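Local coordinates for protein acetyltransferase (Klebsiella pneumoniae, PDB 5XUN) that probably transfers an acetyl group from acetyl-CoA to glycyl-tRNA(Gly), acting as the toxin of a type II toxin-antitoxin system, at residues 12-17 with 34-39; 47-52 with 57-62; 111-116 with 143-148. The protein carries 1 engineered substitution. All coordinates share one frame; numbering follows the deposited sequence.

Interaction 1 (12-17 with 34-39)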
loop_
_atom_site.group_PDB
_atom_site.type_symbol
_atom_site.label_atom_id
_atom_site.label_comp_id
_atom_site.label_asym_id
_atom_site.label_seq_id
_atom_site.Cartn_x
_atom_site.Cartn_y
_atom_site.Cartn_z
ATOM N N ASP B 12 -6.951 12.432 15.823
ATOM C CA ASP B 12 -7.356 13.534 14.952
ATOM C C ASP B 12 -7.011 14.887 15.554
ATOM O O ASP B 12 -6.536 15.782 14.845
ATOM C CB ASP B 12 -8.859 13.468 14.684
ATOM C CG ASP B 12 -9.248 12.284 13.843
ATOM O OD1 ASP B 12 -8.439 11.883 12.982
ATOM O OD2 ASP B 12 -10.357 11.749 14.055
ATOM N N ALA B 13 -7.193 15.044 16.867
ATOM C CA ALA B 13 -6.908 16.332 17.483
ATOM C C ALA B 13 -5.420 16.588 17.635
ATOM O O ALA B 13 -5.014 17.753 17.694
ATOM C CB ALA B 13 -7.582 16.437 18.850
ATOM N N PHE B 14 -4.605 15.535 17.641
ATOM C CA PHE B 14 -3.164 15.653 17.846
ATOM C C PHE B 14 -2.882 16.455 19.115
ATOM O O PHE B 14 -2.087 17.397 19.137
ATOM C CB PHE B 14 -2.476 16.270 16.631
ATOM C CG PHE B 14 -1.024 15.911 16.516
ATOM C CD1 PHE B 14 -0.642 14.651 16.083
ATOM C CD2 PHE B 14 -0.043 16.821 16.863
ATOM C CE1 PHE B 14 0.695 14.312 15.983
ATOM C CE2 PHE B 14 1.296 16.489 16.766
ATOM C CZ PHE B 14 1.665 15.232 16.329
ATOM N N SER B 15 -3.569 16.065 20.184
ATOM C CA SER B 15 -3.467 16.691 21.496
ATOM C C SER B 15 -2.343 16.087 22.324
ATOM O O SER B 15 -2.495 15.854 23.527
ATOM C CB SER B 15 -4.805 16.575 22.219
ATOM O OG SER B 15 -4.804 17.312 23.428
ATOM N N TYR B 16 -1.221 15.771 21.690
ATOM C CA TYR B 16 -0.084 15.193 22.385
ATOM C C TYR B 16 0.824 16.279 22.938
ATOM O O TYR B 16 0.949 17.364 22.367
ATOM C CB TYR B 16 0.719 14.280 21.455
ATOM C CG TYR B 16 -0.110 13.174 20.859
ATOM C CD1 TYR B 16 -0.657 12.189 21.669
ATOM C CD2 TYR B 16 -0.351 13.113 19.492
ATOM C CE1 TYR B 16 -1.423 11.174 21.141
ATOM C CE2 TYR B 16 -1.118 12.102 18.953
ATOM C CZ TYR B 16 -1.651 11.133 19.782
ATOM O OH TYR B 16 -2.419 10.120 19.256
ATOM N N ASP B 17 1.458 15.972 24.067
ATOM C CA ASP B 17 2.537 16.798 24.593
ATOM C C ASP B 17 3.822 16.374 23.897
ATOM O O ASP B 17 4.370 15.306 24.189
ATOM C CB ASP B 17 2.649 16.636 26.107
ATOM C CG ASP B 17 3.756 17.497 26.722
ATOM O OD1 ASP B 17 4.517 18.157 25.983
ATOM O OD2 ASP B 17 3.856 17.520 27.965
ATOM N N GLU B 34 6.508 19.768 12.576
ATOM C CA GLU B 34 6.018 20.574 11.469
ATOM C C GLU B 34 5.132 19.809 10.498
ATOM O O GLU B 34 4.157 20.367 9.991
ATOM C CB GLU B 34 7.203 21.132 10.676
ATOM C CG GLU B 34 8.376 21.605 11.497
ATOM C CD GLU B 34 9.096 22.793 10.883
ATOM O OE1 GLU B 34 9.658 23.611 11.637
ATOM O OE2 GLU B 34 9.169 22.870 9.638
ATOM N N HIS B 35 5.423 18.534 10.246
ATOM C CA HIS B 35 4.876 17.858 9.080
ATOM C C HIS B 35 4.082 16.593 9.359
ATOM O O HIS B 35 3.264 16.217 8.515
ATOM C CB HIS B 35 6.005 17.496 8.105
ATOM C CG HIS B 35 6.923 18.637 7.785
ATOM N ND1 HIS B 35 6.534 19.709 7.013
ATOM C CD2 HIS B 35 8.215 18.864 8.118
ATOM C CE1 HIS B 35 7.542 20.553 6.891
ATOM N NE2 HIS B 35 8.575 20.064 7.551
ATOM N N LEU B 36 4.289 15.928 10.496
ATOM C CA LEU B 36 3.666 14.627 10.712
ATOM C C LEU B 36 2.161 14.697 10.503
ATOM O O LEU B 36 1.598 13.985 9.664
ATOM C CB LEU B 36 3.971 14.116 12.118
ATOM C CG LEU B 36 3.267 12.793 12.437
ATOM C CD1 LEU B 36 3.717 11.725 11.457
ATOM C CD2 LEU B 36 3.548 12.368 13.859
ATOM N N LYS B 37 1.503 15.595 11.233
ATOM C CA LYS B 37 0.051 15.638 11.233
ATOM C C LYS B 37 -0.495 16.069 9.879
ATOM O O LYS B 37 -1.512 15.539 9.417
ATOM C CB LYS B 37 -0.418 16.577 12.339
ATOM C CG LYS B 37 -1.865 16.967 12.273
ATOM C CD LYS B 37 -2.774 15.847 12.684
ATOM C CE LYS B 37 -4.193 16.373 12.789
ATOM N NZ LYS B 37 -5.211 15.288 12.665
ATOM N N ARG B 38 0.172 17.015 9.218
ATOM C CA ARG B 38 -0.347 17.504 7.947
ATOM C C ARG B 38 -0.218 16.452 6.854
ATOM O O ARG B 38 -1.104 16.323 6.003
ATOM C CB ARG B 38 0.369 18.785 7.524
ATOM C CG ARG B 38 -0.085 19.276 6.148
ATOM C CD ARG B 38 0.558 20.587 5.749
ATOM N NE ARG B 38 2.016 20.535 5.808
ATOM C CZ ARG B 38 2.740 21.002 6.820
ATOM N NH1 ARG B 38 4.058 20.907 6.776
ATOM N NH2 ARG B 38 2.151 21.554 7.878
ATOM N N GLN B 39 0.890 15.714 6.839
ATOM C CA GLN B 39 1.040 14.675 5.826
ATOM C C GLN B 39 0.155 13.468 6.130
ATOM O O GLN B 39 -0.282 12.781 5.203
ATOM C CB GLN B 39 2.512 14.284 5.696
ATOM C CG GLN B 39 3.356 15.421 5.147
ATOM C CD GLN B 39 4.806 15.050 4.884
ATOM O OE1 GLN B 39 5.171 13.875 4.837
ATOM N NE2 GLN B 39 5.643 16.065 4.715
#

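Interaction 2 (47-52 with 57-62)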
loop_
_atom_site.group_PDB
_atom_site.type_symbol
_atom_site.label_atom_id
_atom_site.label_comp_id
_atom_site.label_asym_id
_atom_site.label_seq_id
_atom_site.Cartn_x
_atom_site.Cartn_y
_atom_site.Cartn_z
ATOM N N GLY B 47 0.413 8.016 10.482
ATOM C CA GLY B 47 1.320 8.171 11.609
ATOM C C GLY B 47 0.833 7.427 12.838
ATOM O O GLY B 47 -0.360 7.408 13.130
ATOM N N TYR B 48 1.777 6.866 13.580
ATOM C CA TYR B 48 1.489 6.155 14.814
ATOM C C TYR B 48 2.395 6.715 15.898
ATOM O O TYR B 48 3.527 7.117 15.624
ATOM C CB TYR B 48 1.714 4.636 14.661
ATOM C CG TYR B 48 0.796 4.003 13.642
ATOM C CD1 TYR B 48 1.060 4.114 12.279
ATOM C CD2 TYR B 48 -0.351 3.318 14.037
ATOM C CE1 TYR B 48 0.212 3.548 11.339
ATOM C CE2 TYR B 48 -1.211 2.747 13.096
ATOM C CZ TYR B 48 -0.917 2.868 11.748
ATOM O OH TYR B 48 -1.753 2.313 10.795
ATOM N N ALA B 49 1.891 6.761 17.125
ATOM C CA ALA B 49 2.637 7.369 18.216
ATOM C C ALA B 49 2.725 6.435 19.416
ATOM O O ALA B 49 1.764 5.731 19.750
ATOM C CB ALA B 49 1.993 8.691 18.640
ATOM N N LEU B 50 3.879 6.472 20.077
ATOM C CA LEU B 50 4.112 5.799 21.347
ATOM C C LEU B 50 3.930 6.840 22.446
ATOM O O LEU B 50 4.645 7.847 22.466
ATOM C CB LEU B 50 5.521 5.204 21.379
ATOM C CG LEU B 50 6.072 4.606 22.672
ATOM C CD1 LEU B 50 5.359 3.315 23.002
ATOM C CD2 LEU B 50 7.564 4.390 22.539
ATOM N N VAL B 51 2.958 6.616 23.334
ATOM C CA VAL B 51 2.445 7.672 24.196
ATOM C C VAL B 51 2.327 7.173 25.629
ATOM O O VAL B 51 2.118 5.982 25.883
ATOM C CB VAL B 51 1.078 8.214 23.699
ATOM C CG1 VAL B 51 1.187 8.741 22.271
ATOM C CG2 VAL B 51 0.005 7.144 23.798
ATOM N N SER B 52 2.452 8.109 26.570
ATOM C CA SER B 52 2.301 7.844 27.992
ATOM C C SER B 52 0.828 7.890 28.395
ATOM O O SER B 52 -0.059 8.215 27.599
ATOM C CB SER B 52 3.107 8.854 28.804
ATOM O OG SER B 52 2.468 10.123 28.804
ATOM N N PRO B 57 -1.421 12.988 27.163
ATOM C CA PRO B 57 -0.411 11.975 26.859
ATOM C C PRO B 57 0.808 12.614 26.215
ATOM O O PRO B 57 0.698 13.467 25.332
ATOM C CB PRO B 57 -1.136 11.020 25.902
ATOM C CG PRO B 57 -2.380 11.751 25.471
ATOM C CD PRO B 57 -2.737 12.647 26.605
ATOM N N ARG B 58 1.974 12.220 26.699
ATOM C CA ARG B 58 3.231 12.670 26.139
ATOM C C ARG B 58 3.653 11.720 25.031
ATOM O O ARG B 58 3.491 10.503 25.147
ATOM C CB ARG B 58 4.291 12.743 27.236
ATOM C CG ARG B 58 3.849 13.625 28.400
ATOM C CD ARG B 58 4.792 13.569 29.583
ATOM N NE ARG B 58 6.190 13.489 29.176
ATOM C CZ ARG B 58 6.977 12.454 29.441
ATOM N NH1 ARG B 58 6.495 11.411 30.106
ATOM N NH2 ARG B 58 8.241 12.457 29.035
ATOM N N LEU B 59 4.173 12.282 23.948
ATOM C CA LEU B 59 4.620 11.482 22.820
ATOM C C LEU B 59 6.091 11.154 23.036
ATOM O O LEU B 59 6.922 12.058 23.167
ATOM C CB LEU B 59 4.389 12.231 21.507
ATOM C CG LEU B 59 4.562 11.492 20.182
ATOM C CD1 LEU B 59 3.546 12.011 19.173
ATOM C CD2 LEU B 59 5.966 11.665 19.636
ATOM N N LEU B 60 6.400 9.860 23.116
ATOM C CA LEU B 60 7.762 9.392 23.321
ATOM C C LEU B 60 8.351 8.701 22.100
ATOM O O LEU B 60 9.539 8.353 22.116
ATOM C CB LEU B 60 7.817 8.442 24.530
ATOM C CG LEU B 60 7.676 9.040 25.940
ATOM C CD1 LEU B 60 8.692 10.151 26.163
ATOM C CD2 LEU B 60 6.267 9.531 26.242
ATOM N N GLY B 61 7.562 8.497 21.051
ATOM C CA GLY B 61 8.065 7.944 19.809
ATOM C C GLY B 61 6.970 7.944 18.768
ATOM O O GLY B 61 5.787 8.102 19.087
ATOM N N TYR B 62 7.375 7.770 17.512
ATOM C CA TYR B 62 6.393 7.755 16.437
ATOM C C TYR B 62 6.978 7.053 15.219
ATOM O O TYR B 62 8.196 6.876 15.116
ATOM C CB TYR B 62 5.942 9.179 16.084
ATOM C CG TYR B 62 6.921 9.964 15.228
ATOM C CD1 TYR B 62 7.975 10.682 15.801
ATOM C CD2 TYR B 62 6.773 10.014 13.855
ATOM C CE1 TYR B 62 8.867 11.402 15.008
ATOM C CE2 TYR B 62 7.638 10.716 13.068
ATOM C CZ TYR B 62 8.682 11.419 13.642
ATOM O OH TYR B 62 9.538 12.116 12.821
#

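Interaction 3 (111-116 with 143-148). Engineered in segment 143-148: Phe145 (natural residue Tyr). With ACO (acetyl coenzyme *a), chain E.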
loop_
_atom_site.group_PDB
_atom_site.type_symbol
_atom_site.label_atom_id
_atom_site.label_comp_id
_atom_site.label_asym_id
_atom_site.label_seq_id
_atom_site.Cartn_x
_atom_site.Cartn_y
_atom_site.Cartn_z
ATOM N N MET B 111 9.797 -2.572 19.804
ATOM C CA MET B 111 8.354 -2.722 19.951
ATOM C C MET B 111 7.595 -1.955 18.878
ATOM O O MET B 111 6.558 -2.424 18.392
ATOM C CB MET B 111 7.909 -2.296 21.350
ATOM C CG MET B 111 6.397 -2.225 21.461
ATOM S SD MET B 111 5.679 -2.648 23.041
ATOM C CE MET B 111 5.613 -4.422 22.802
ATOM N N LEU B 112 8.091 -0.780 18.490
ATOM C CA LEU B 112 7.452 -0.061 17.395
ATOM C C LEU B 112 7.540 -0.853 16.095
ATOM O O LEU B 112 6.564 -0.927 15.342
ATOM C CB LEU B 112 8.074 1.328 17.239
ATOM C CG LEU B 112 7.488 2.385 18.174
ATOM C CD1 LEU B 112 7.999 3.762 17.815
ATOM C CD2 LEU B 112 5.974 2.355 18.146
ATOM N N VAL B 113 8.697 -1.457 15.815
ATOM C CA VAL B 113 8.841 -2.249 14.596
ATOM C C VAL B 113 7.892 -3.449 14.611
ATOM O O VAL B 113 7.332 -3.827 13.575
ATOM C CB VAL B 113 10.307 -2.678 14.410
ATOM C CG1 VAL B 113 10.439 -3.645 13.240
ATOM C CG2 VAL B 113 11.183 -1.457 14.206
ATOM N N ALA B 114 7.713 -4.082 15.772
ATOM C CA ALA B 114 6.751 -5.177 15.856
ATOM C C ALA B 114 5.343 -4.685 15.545
ATOM O O ALA B 114 4.582 -5.358 14.836
ATOM C CB ALA B 114 6.797 -5.829 17.238
ATOM N N HIS B 115 4.990 -3.498 16.041
ATOM C CA HIS B 115 3.693 -2.919 15.721
ATOM C C HIS B 115 3.583 -2.594 14.234
ATOM O O HIS B 115 2.525 -2.809 13.622
ATOM C CB HIS B 115 3.461 -1.679 16.577
ATOM C CG HIS B 115 2.075 -1.130 16.480
ATOM N ND1 HIS B 115 1.649 -0.363 15.416
ATOM C CD2 HIS B 115 1.012 -1.245 17.311
ATOM C CE1 HIS B 115 0.388 -0.020 15.603
ATOM N NE2 HIS B 115 -0.027 -0.555 16.737
ATOM N N VAL B 116 4.664 -2.074 13.637
ATOM C CA VAL B 116 4.699 -1.865 12.189
ATOM C C VAL B 116 4.378 -3.160 11.460
ATOM O O VAL B 116 3.581 -3.183 10.515
ATOM C CB VAL B 116 6.070 -1.326 11.747
ATOM C CG1 VAL B 116 6.164 -1.314 10.200
ATOM C CG2 VAL B 116 6.352 0.046 12.358
ATOM N N ALA B 143 22.275 -0.710 11.369
ATOM C CA ALA B 143 22.585 -1.837 12.241
ATOM C C ALA B 143 21.370 -2.234 13.065
ATOM O O ALA B 143 21.147 -3.421 13.329
ATOM C CB ALA B 143 23.768 -1.488 13.146
ATOM N N PHE B 144 20.579 -1.247 13.486
ATOM C CA PHE B 144 19.339 -1.519 14.203
ATOM C C PHE B 144 18.415 -2.414 13.381
ATOM O O PHE B 144 17.889 -3.411 13.886
ATOM C CB PHE B 144 18.657 -0.194 14.553
ATOM C CG PHE B 144 17.253 -0.334 15.063
ATOM C CD1 PHE B 144 17.012 -0.744 16.364
ATOM C CD2 PHE B 144 16.170 -0.019 14.252
ATOM C CE1 PHE B 144 15.723 -0.862 16.838
ATOM C CE2 PHE B 144 14.875 -0.132 14.725
ATOM C CZ PHE B 144 14.652 -0.559 16.017
ATOM N N PHE B 145 18.203 -2.070 12.109
ATOM C CA PHE B 145 17.275 -2.846 11.292
ATOM C C PHE B 145 17.863 -4.204 10.925
ATOM O O PHE B 145 17.145 -5.210 10.908
ATOM C CB PHE B 145 16.884 -2.058 10.039
ATOM C CG PHE B 145 15.932 -0.917 10.311
ATOM C CD1 PHE B 145 14.665 -1.164 10.825
ATOM C CD2 PHE B 145 16.296 0.393 10.047
ATOM C CE1 PHE B 145 13.786 -0.136 11.080
ATOM C CE2 PHE B 145 15.417 1.431 10.300
ATOM C CZ PHE B 145 14.157 1.163 10.818
ATOM N N LEU B 146 19.169 -4.254 10.649
ATOM C CA LEU B 146 19.817 -5.527 10.344
ATOM C C LEU B 146 19.669 -6.518 11.489
ATOM O O LEU B 146 19.455 -7.713 11.257
ATOM C CB LEU B 146 21.293 -5.298 10.021
ATOM C CG LEU B 146 21.551 -4.578 8.694
ATOM C CD1 LEU B 146 23.032 -4.305 8.498
ATOM C CD2 LEU B 146 21.009 -5.391 7.529
ATOM N N ARG B 147 19.763 -6.040 12.731
ATOM C CA ARG B 147 19.662 -6.941 13.873
ATOM C C ARG B 147 18.253 -7.490 14.030
ATOM O O ARG B 147 18.077 -8.619 14.507
ATOM C CB ARG B 147 20.096 -6.224 15.151
ATOM C CG ARG B 147 20.963 -7.080 16.055
ATOM C CD ARG B 147 21.305 -6.381 17.368
ATOM N NE ARG B 147 21.474 -4.936 17.223
ATOM C CZ ARG B 147 20.760 -4.034 17.891
ATOM N NH1 ARG B 147 20.967 -2.734 17.703
ATOM N NH2 ARG B 147 19.837 -4.432 18.754
ATOM N N LEU B 148 17.243 -6.714 13.640
ATOM C CA LEU B 148 15.861 -7.173 13.652
ATOM C C LEU B 148 15.543 -8.121 12.507
ATOM O O LEU B 148 14.426 -8.648 12.451
ATOM C CB LEU B 148 14.913 -5.967 13.613
ATOM C CG LEU B 148 15.038 -5.073 14.842
ATOM C CD1 LEU B 148 14.197 -3.818 14.710
ATOM C CD2 LEU B 148 14.611 -5.875 16.063
HETATM N N1A ACO E . 13.985 -5.775 24.327
HETATM C C2A ACO E . 14.907 -5.453 23.394
HETATM N N3A ACO E . 15.996 -4.696 23.636
HETATM C C4A ACO E . 16.235 -4.198 24.877
HETATM C C5A ACO E . 15.268 -4.510 25.949
HETATM C C6A ACO E . 14.095 -5.347 25.605
HETATM N N6A ACO E . 13.174 -5.668 26.547
HETATM N N7A ACO E . 15.714 -3.914 27.066
HETATM C C8A ACO E . 16.858 -3.276 26.737
HETATM N N9A ACO E . 17.190 -3.450 25.446
HETATM C C1B ACO E . 18.395 -2.839 24.808
HETATM C C2B ACO E . 19.356 -3.835 24.170
HETATM O O2B ACO E . 20.484 -4.067 25.026
HETATM C C3B ACO E . 19.785 -3.173 22.874
HETATM O O3B ACO E . 21.008 -2.467 23.079
HETATM P P3B ACO E . 22.135 -2.339 21.932
HETATM O O7A ACO E . 22.904 -3.637 22.018
HETATM O O8A ACO E . 21.351 -2.177 20.651
HETATM O O9A ACO E . 22.918 -1.111 22.335
HETATM C C4B ACO E . 18.707 -2.137 22.584
HETATM O O4B ACO E . 17.965 -1.932 23.787
HETATM C C5B ACO E . 17.735 -2.542 21.480
HETATM O O5B ACO E . 17.328 -1.361 20.791
HETATM P P1A ACO E . 15.961 -0.587 21.156
HETATM O O1A ACO E . 15.999 -0.163 22.601
HETATM O O2A ACO E . 14.775 -1.364 20.646
HETATM O O3A ACO E . 16.136 0.698 20.217
HETATM P P2A ACO E . 15.861 2.194 20.733
HETATM O O4A ACO E . 14.673 2.213 21.657
HETATM O O5A ACO E . 17.166 2.815 21.170
HETATM O O6A ACO E . 15.432 2.843 19.326
HETATM C CBP ACO E . 16.069 4.034 17.378
HETATM C CCP ACO E . 16.358 2.818 18.241
HETATM C CDP ACO E . 14.579 4.114 17.078
HETATM C CEP ACO E . 16.865 3.940 16.084
HETATM C CAP ACO E . 16.545 5.222 18.206
HETATM O OAP ACO E . 17.963 5.102 18.376
HETATM C C9P ACO E . 16.249 6.538 17.553
HETATM O O9P ACO E . 15.163 7.086 17.691
HETATM N N8P ACO E . 17.249 7.051 16.851
HETATM C C7P ACO E . 17.266 8.432 16.427
HETATM C C6P ACO E . 16.420 8.650 15.181
HETATM C C5P ACO E . 16.703 7.537 14.206
HETATM O O5P ACO E . 17.815 7.407 13.717
HETATM N N4P ACO E . 15.677 6.733 13.939
HETATM C C3P ACO E . 15.823 5.558 13.105
HETATM C C2P ACO E . 15.906 5.899 11.626
HETATM S S1P ACO E . 14.370 5.476 10.873
HETATM C C ACO E . 14.935 5.343 9.325
HETATM O O ACO E . 16.140 5.280 9.175
HETATM C CH3 ACO E . 13.951 5.311 8.190
#

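Interaction 1 (12-17 with 34-39)
Lys37 crosses from its helix to the loop by a single polar bond: NZ donates to the backbone O of Asp12 at 2.6 Å, tilted 21° from the carbonyl plane. The same ammonium forms a salt bridge with Asp41, one helical turn further on, and the carboxylate of Asp12 itself stays beyond contact, OD1 lying 4.7 Å from NZ; its opposite charge may still favour the lysine electrostatically. The bend of the lysine chain at chi2 (74°) carries its outer carbons past Phe14, the two side chains running in opposite directions.

In the GNAT fold of this protein, the contact ties the loop after strand 6-9 to helix 36-41, with Leu32 of helix 26-34 also against Phe14.

The apolar part centres on the Phe14 ring. Lys37 CB makes a CH-pi contact over one face, 4.3 Å from the ring centroid and 12° off the normal. On the opposite face Tyr16 CD2 stands 3.7 Å above the plane of the Phe14 ring, toward its rim. The Leu36 side chain crosses that of Phe14 at about a right angle, bringing CD2 4.1 Å from Phe14 CE1, oblique to the ring.

Interaction 2 (47-52 with 57-62)
The pairing of Ala49, Leu50 and Val51 with Tyr62, Gly61 and Leu59 is an antiparallel beta hairpin interrupted by a classic beta bulge, and it joins strands 46-51 and 59-71 in the mixed sheet of the GNAT fold. The short strand axes run at 143° to each other. Leu50 forms the hydrogen-bonded pair with Gly61, between the non-hydrogen-bonded pairs Ala49-Tyr62 and Val51-Leu59, and the register slips by one residue where Leu60 and Gly61 together face Leu50.

The bulge turns on one carbonyl oxygen. Leu50 O accepts from Leu60 N at 2.7 Å, nearly along the C=O axis, and more weakly from Gly61 N at 3.3 Å. In return Leu50 N donates to Gly61 O, though from above the carbonyl plane.

Ala49, Val51, Leu59 and Tyr62 point to one face, where Ala49 CB meets Leu59 CD1 at 3.7 Å and Val51 packs its CB on that of Pro57. Helix 26-34 covers part of this face, with Leu32 against both Leu59 and Tyr62, while Tyr62 OH bonds to Leu28 O. Leu50 points to the other face, where its side chain touches Ile7 and Ile99.

Past the strand ends two further hydrogen bonds join Ser52 and Arg58. Ser52 N donates to Arg58 O at 3.0 Å, in the carbonyl plane. The serine hydroxyl, placed between its own backbone N and carbonyl carbon (chi1 74°), is bonded to Asp54 OD2 and also receives the N-H of Arg58, with Arg58 N 3.0 Å from Ser52 OG and an N-H...O angle of 164°.

Interaction 3 (111-116 with 143-148)
Oxygen O8A of the acetyl-CoA 3'-phosphate is approached by both terminal nitrogens of Arg147, which lies in the helical segment facing Val113: Arg147 NH1 stands 3.0 Å from O8A and Arg147 NH2 3.3 Å. The arginine chain bends at chi3 (-34°), which turns the guanidinium to the phosphate, and the opposite charges should favour the approach.

Nearer the middle of the cofactor, Phe144 is a flat partition between protein and ligand. CCP of acetyl-CoA lies 4.0 Å above one face of the Phe144 ring, and Leu148 CD1 lies 3.5 Å above the other, both toward the rim. Pyrophosphate oxygen O2A approaches the same ring at its edge, in plane. With CG anti to the backbone N (chi1 169°), the phenylalanine brings this ring between the leucine and the pantetheine arm. Phe145, an engineered residue where the natural one is tyrosine, receives Phe144 CD2 over the centre of its ring and turns its edge to the acetyl group, Phe145 CE2 lying 4.1 Å from the thioester carbon C.

The two segments meet through Val113. Its CG2 touches Leu148 CD1 at 3.9 Å, the two side chains tip to tip, and reaches Phe144 CE2 at 4.0 Å. Phe145 CE1 is a more distant, oblique neighbour. One methyl thus touches both the leucine and the aromatic wall of the pocket.

Acetyl-CoA is hydrogen-bonded by the amides of Gly107, just before helix 108-126, and of Gly109 and Glu110 in its first turn, consistent with the pyrophosphate-binding loop of GNAT enzymes. Helix 139-147 lies beside it, with Phe144 packed on Leu97 of strand 88-99 and Phe145 on Leu161 of strand 160-164.

Interactions 1 and 2 are joined directly: Asp17 N lies 2.9 Å from Pro57 O and Asp17 O 3.0 Å from Leu59 N, probable hydrogen bonds that attach the loop to the second arm of the hairpin. The hairpin in turn meets interaction 3 by packing, Tyr48 CD2 lying 3.8 Å from His115 CE1. Interactions 1 and 3 do not touch; their nearest atoms are about 10 Å apart and their centres about 24 Å, on opposite sides of the chain's centre. Proximity to acetyl-CoA falls off from interaction 3 through interaction 2 to interaction 1: segment 143-148 touches it, while the distance to the cofactor is about 7 Å from Gly61 and about 12 Å from the Leu36 side chain.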